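Local atomic coordinates of ribokinase, putative (Burkholderia thailandensis, PDB entry 3B1N), a protein that probably phosphorylates nucleosides, as a pfkB-family (ribokinase-like) kinase, and holds ADP together with the nucleoside analogue mizoribine in this structure. Residues B[265-268]-B[269-273]; B[179-182]-B[183-186]. All coordinates share one frame; numbering follows the deposited sequence.

Overall arrangement
Both contacts are local and concern helix ends in the ribokinase-like fold. Interaction 1 starts helix 269-284 with an N-cap; interaction 2 finishes helix 176-185, at whose C-terminal end the carbonyls of Ile183, Glu184 and Ala186 bind a sodium ion, together with Arg213 O. The two do not touch: their centres lie about 24 Å apart and their nearest atoms about 11 Å, and the side chain of Trp269 is about 12 Å from that sodium ion. Neither contact touches a nucleotide or nucleoside. The side chain of Ala272 is about 12 Å from bound ADP, and Ser277, further along the same helix, belongs to the ADP pocket; that of Leu179 in interaction 2 is about 14 Å from bound mizoribine.

Interaction 1 of 2, residues B[265-268]-B[269-273]; sequences HGFD and WATAG
With chi1 at 60°, Asp268 tucks its CG between its own backbone N and carbonyl carbon, which turns the carboxylate toward Thr271; the hydroxyl of Thr271 lies anti to its carbonyl carbon (chi1 -56°) and meets it. Asp268 OD1 thereby accepts two bonds. Asp268, at the N-cap position, takes the capping bond from Thr271 N at OD1 (2.8 Å), nearly in line with its C-O bond. Thr271 OG1 donates to the same Asp268 OD1 at 2.6 Å from the syn side, 22° out of the carboxylate plane. Water 1 donates to Asp268 OD2 at 3.0 Å. The helix's own bonding starts as Ala272 N meets Asp268 O at 2.8 Å in a nearly straight bond. The other branch of Thr271, its methyl CG2, packs 3.5 Å from Phe267 CD2, while Ala272 N lies at the edge of that ring. Phe267 CB also approaches Ala272 CB, at 4.0 Å. Tyr309 hydrogen-bonds Thr271 OG1, and Pro311 touches Phe267. The preceding helix, 251-264, ends in a Schellman motif with Gly266 at C-prime; helix 269-284 then begins with Trp269 and Ala270 against Glu235 of strand 233-237.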
loop_
_atom_site.group_PDB
_atom_site.type_symbol
_atom_site.label_atom_id
_atom_site.label_comp_id
_atom_site.label_asym_id
_atom_site.label_seq_id
_atom_site.Cartn_x
_atom_site.Cartn_y
_atom_site.Cartn_z
ATOM N N HIS B 265 27.350 20.867 -14.046
ATOM C CA HIS B 265 28.815 20.828 -14.218
ATOM C C HIS B 265 29.212 20.530 -15.650
ATOM O O HIS B 265 30.398 20.312 -15.926
ATOM C CB HIS B 265 29.444 19.819 -13.259
ATOM C CG HIS B 265 29.438 20.279 -11.852
ATOM N ND1 HIS B 265 30.497 20.971 -11.290
ATOM C CD2 HIS B 265 28.479 20.202 -10.890
ATOM C CE1 HIS B 265 30.195 21.292 -10.043
ATOM N NE2 HIS B 265 28.984 20.832 -9.771
ATOM N N GLY B 266 28.261 20.573 -16.582
ATOM C CA GLY B 266 28.567 20.378 -18.023
ATOM C C GLY B 266 29.063 18.981 -18.396
ATOM O O GLY B 266 29.825 18.780 -19.339
ATOM N N PHE B 267 28.598 17.970 -17.660
ATOM C CA PHE B 267 28.843 16.609 -18.102
ATOM C C PHE B 267 28.125 16.394 -19.416
ATOM O O PHE B 267 27.037 16.961 -19.634
ATOM C CB PHE B 267 28.183 15.628 -17.090
ATOM C CG PHE B 267 28.939 15.445 -15.794
ATOM C CD1 PHE B 267 29.726 16.426 -15.237
ATOM C CD2 PHE B 267 28.801 14.235 -15.076
ATOM C CE1 PHE B 267 30.407 16.200 -13.991
ATOM C CE2 PHE B 267 29.445 14.034 -13.849
ATOM C CZ PHE B 267 30.243 14.995 -13.326
ATOM N N ASP B 268 28.672 15.535 -20.289
ATOM C CA ASP B 268 27.914 15.073 -21.422
ATOM C C ASP B 268 26.772 14.158 -20.963
ATOM O O ASP B 268 26.763 13.712 -19.791
ATOM C CB ASP B 268 28.791 14.466 -22.523
ATOM C CG ASP B 268 29.587 13.284 -22.072
ATOM O OD1 ASP B 268 29.208 12.599 -21.115
ATOM O OD2 ASP B 268 30.644 12.981 -22.708
ATOM N N TRP B 269 25.790 13.948 -21.820
ATOM C CA TRP B 269 24.621 13.138 -21.409
ATOM C C TRP B 269 25.023 11.738 -21.020
ATOM O O TRP B 269 24.485 11.172 -20.065
ATOM C CB TRP B 269 23.558 13.091 -22.504
ATOM C CG TRP B 269 22.764 14.353 -22.577
ATOM C CD1 TRP B 269 22.656 15.186 -23.658
ATOM C CD2 TRP B 269 21.990 14.935 -21.542
ATOM N NE1 TRP B 269 21.842 16.258 -23.359
ATOM C CE2 TRP B 269 21.379 16.108 -22.075
ATOM C CE3 TRP B 269 21.695 14.559 -20.230
ATOM C CZ2 TRP B 269 20.544 16.943 -21.306
ATOM C CZ3 TRP B 269 20.844 15.368 -19.486
ATOM C CH2 TRP B 269 20.282 16.556 -20.022
ATOM N N ALA B 270 25.965 11.150 -21.745
ATOM C CA ALA B 270 26.443 9.811 -21.419
ATOM C C ALA B 270 26.956 9.723 -19.982
ATOM O O ALA B 270 26.713 8.752 -19.229
ATOM C CB ALA B 270 27.599 9.408 -22.399
ATOM N N THR B 271 27.687 10.755 -19.583
ATOM C CA THR B 271 28.295 10.771 -18.269
ATOM C C THR B 271 27.308 11.199 -17.164
ATOM O O THR B 271 27.306 10.662 -16.062
ATOM C CB THR B 271 29.565 11.663 -18.243
ATOM O OG1 THR B 271 30.441 11.167 -19.264
ATOM C CG2 THR B 271 30.292 11.597 -16.909
ATOM N N ALA B 272 26.482 12.197 -17.470
ATOM C CA ALA B 272 25.469 12.648 -16.499
ATOM C C ALA B 272 24.555 11.467 -16.229
ATOM O O ALA B 272 24.179 11.228 -15.081
ATOM C CB ALA B 272 24.654 13.805 -17.061
ATOM N N GLY B 273 24.184 10.771 -17.291
ATOM C CA GLY B 273 23.297 9.586 -17.153
ATOM C C GLY B 273 23.956 8.519 -16.305
ATOM O O GLY B 273 23.284 7.914 -15.460
HETATM O O HOH W 1 32.514 10.819 -21.942
#

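Interaction 2 of 2, residues B[179-182]-B[183-186]; sequences LRRS and IELA. With NA (sodium ion), chain H.
Arg181 and Leu185, one turn apart, cross obliquely on the last turns of helix 176-185, the helix of a beta-alpha-beta unit between strands 163-165 and 188-192. Leu185 CD2 sits over the centre of one face of the guanidinium, 3.6 Å from Arg181 CZ. With CG anti to the backbone N and a bend at chi2 (68°), the Arg181 chain runs outward beside Leu185, so that its guanidinium meets that methyl, and a salt bridge from Arg181 NE to Glu154 fixes the polar end against helix 146-158. Glu184 crosses Arg181 at about a right angle: the guanidinium and carboxylate planes are 84° apart, and with Arg181 NH1 4.7 Å from Glu184 OE2 any attraction is electrostatic without contact. Leu179 and Ile183 also meet obliquely, Leu179 CG lying 4.2 Å from Ile183 CD1; both side chains also touch Thr203 of helix 193-203. Ser182 OG is hydrogen-bonded to Thr178 O, and its side chain packs on Phe165 and Phe174. The backbone beneath them is held by i to i+4 bonds, including Glu184 N to Arg180 O at 2.9 Å. At Ala186 the chain leaves helical geometry (psi 148°), bringing its carbonyl round to join those of the final turn. The sodium ion is bound by Ile183 O and Glu184 O, each at 2.4 Å, by Arg213 O and water 2, and by Ala186 O at 2.3 Å.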
loop_
_atom_site.group_PDB
_atom_site.type_symbol
_atom_site.label_atom_id
_atom_site.label_comp_id
_atom_site.label_asym_id
_atom_site.label_seq_id
_atom_site.Cartn_x
_atom_site.Cartn_y
_atom_site.Cartn_z
ATOM N N LEU B 179 -0.868 19.251 -18.861
ATOM C CA LEU B 179 0.325 18.427 -19.054
ATOM C C LEU B 179 1.113 18.811 -20.317
ATOM O O LEU B 179 2.346 19.002 -20.270
ATOM C CB LEU B 179 -0.044 16.935 -18.997
ATOM C CG LEU B 179 1.106 15.929 -19.018
ATOM C CD1 LEU B 179 2.114 16.214 -17.856
ATOM C CD2 LEU B 179 0.601 14.523 -18.949
ATOM N N ARG B 180 0.418 18.944 -21.451
ATOM C CA ARG B 180 1.060 19.459 -22.666
ATOM C C ARG B 180 1.721 20.824 -22.448
ATOM O O ARG B 180 2.867 21.033 -22.860
ATOM C CB ARG B 180 0.041 19.560 -23.810
ATOM C CG ARG B 180 -0.341 18.227 -24.443
ATOM C CD ARG B 180 -1.188 18.451 -25.723
ATOM N NE ARG B 180 -2.479 19.082 -25.398
ATOM C CZ ARG B 180 -3.574 18.413 -25.045
ATOM N NH1 ARG B 180 -4.681 19.088 -24.750
ATOM N NH2 ARG B 180 -3.559 17.084 -24.943
ATOM N N ARG B 181 1.030 21.739 -21.771
ATOM C CA ARG B 181 1.613 23.062 -21.493
ATOM C C ARG B 181 2.902 22.954 -20.673
ATOM O O ARG B 181 3.911 23.599 -20.983
ATOM C CB ARG B 181 0.592 23.983 -20.831
ATOM C CG ARG B 181 1.157 25.267 -20.241
ATOM C CD ARG B 181 1.662 26.200 -21.324
ATOM N NE ARG B 181 1.945 27.501 -20.732
ATOM C CZ ARG B 181 2.438 28.537 -21.396
ATOM N NH1 ARG B 181 2.692 28.442 -22.694
ATOM N NH2 ARG B 181 2.682 29.662 -20.753
ATOM N N SER B 182 2.868 22.111 -19.643
ATOM C CA SER B 182 4.041 21.961 -18.764
ATOM C C SER B 182 5.263 21.457 -19.512
ATOM O O SER B 182 6.382 21.933 -19.266
ATOM C CB SER B 182 3.675 21.046 -17.584
ATOM O OG SER B 182 2.667 21.652 -16.810
ATOM N N ILE B 183 5.049 20.501 -20.413
ATOM C CA ILE B 183 6.099 19.939 -21.245
ATOM C C ILE B 183 6.621 20.972 -22.248
ATOM O O ILE B 183 7.853 21.056 -22.454
ATOM C CB ILE B 183 5.596 18.687 -21.972
ATOM C CG1 ILE B 183 5.346 17.562 -20.950
ATOM C CG2 ILE B 183 6.575 18.235 -23.050
ATOM C CD1 ILE B 183 4.454 16.422 -21.485
ATOM N N GLU B 184 5.714 21.758 -22.853
ATOM C CA GLU B 184 6.161 22.884 -23.694
ATOM C C GLU B 184 7.144 23.821 -22.946
ATOM O O GLU B 184 8.232 24.128 -23.432
ATOM C CB GLU B 184 4.957 23.671 -24.275
ATOM C CG GLU B 184 4.239 22.941 -25.447
ATOM C CD GLU B 184 2.783 23.364 -25.608
ATOM O OE1 GLU B 184 2.053 22.754 -26.452
ATOM O OE2 GLU B 184 2.356 24.309 -24.882
ATOM N N LEU B 185 6.817 24.190 -21.717
ATOM C CA LEU B 185 7.648 25.061 -20.904
ATOM C C LEU B 185 8.955 24.414 -20.416
ATOM O O LEU B 185 9.959 25.095 -20.238
ATOM C CB LEU B 185 6.864 25.537 -19.677
ATOM C CG LEU B 185 5.590 26.372 -19.926
ATOM C CD1 LEU B 185 4.908 26.624 -18.598
ATOM C CD2 LEU B 185 5.871 27.701 -20.684
ATOM N N ALA B 186 8.917 23.106 -20.162
ATOM C CA ALA B 186 10.059 22.433 -19.523
ATOM C C ALA B 186 11.300 22.388 -20.414
ATOM O O ALA B 186 11.186 22.230 -21.629
ATOM C CB ALA B 186 9.669 20.991 -19.138
HETATM NA NA NA H . 9.731 22.292 -23.414
HETATM O O HOH W 2 11.352 23.838 -24.454
#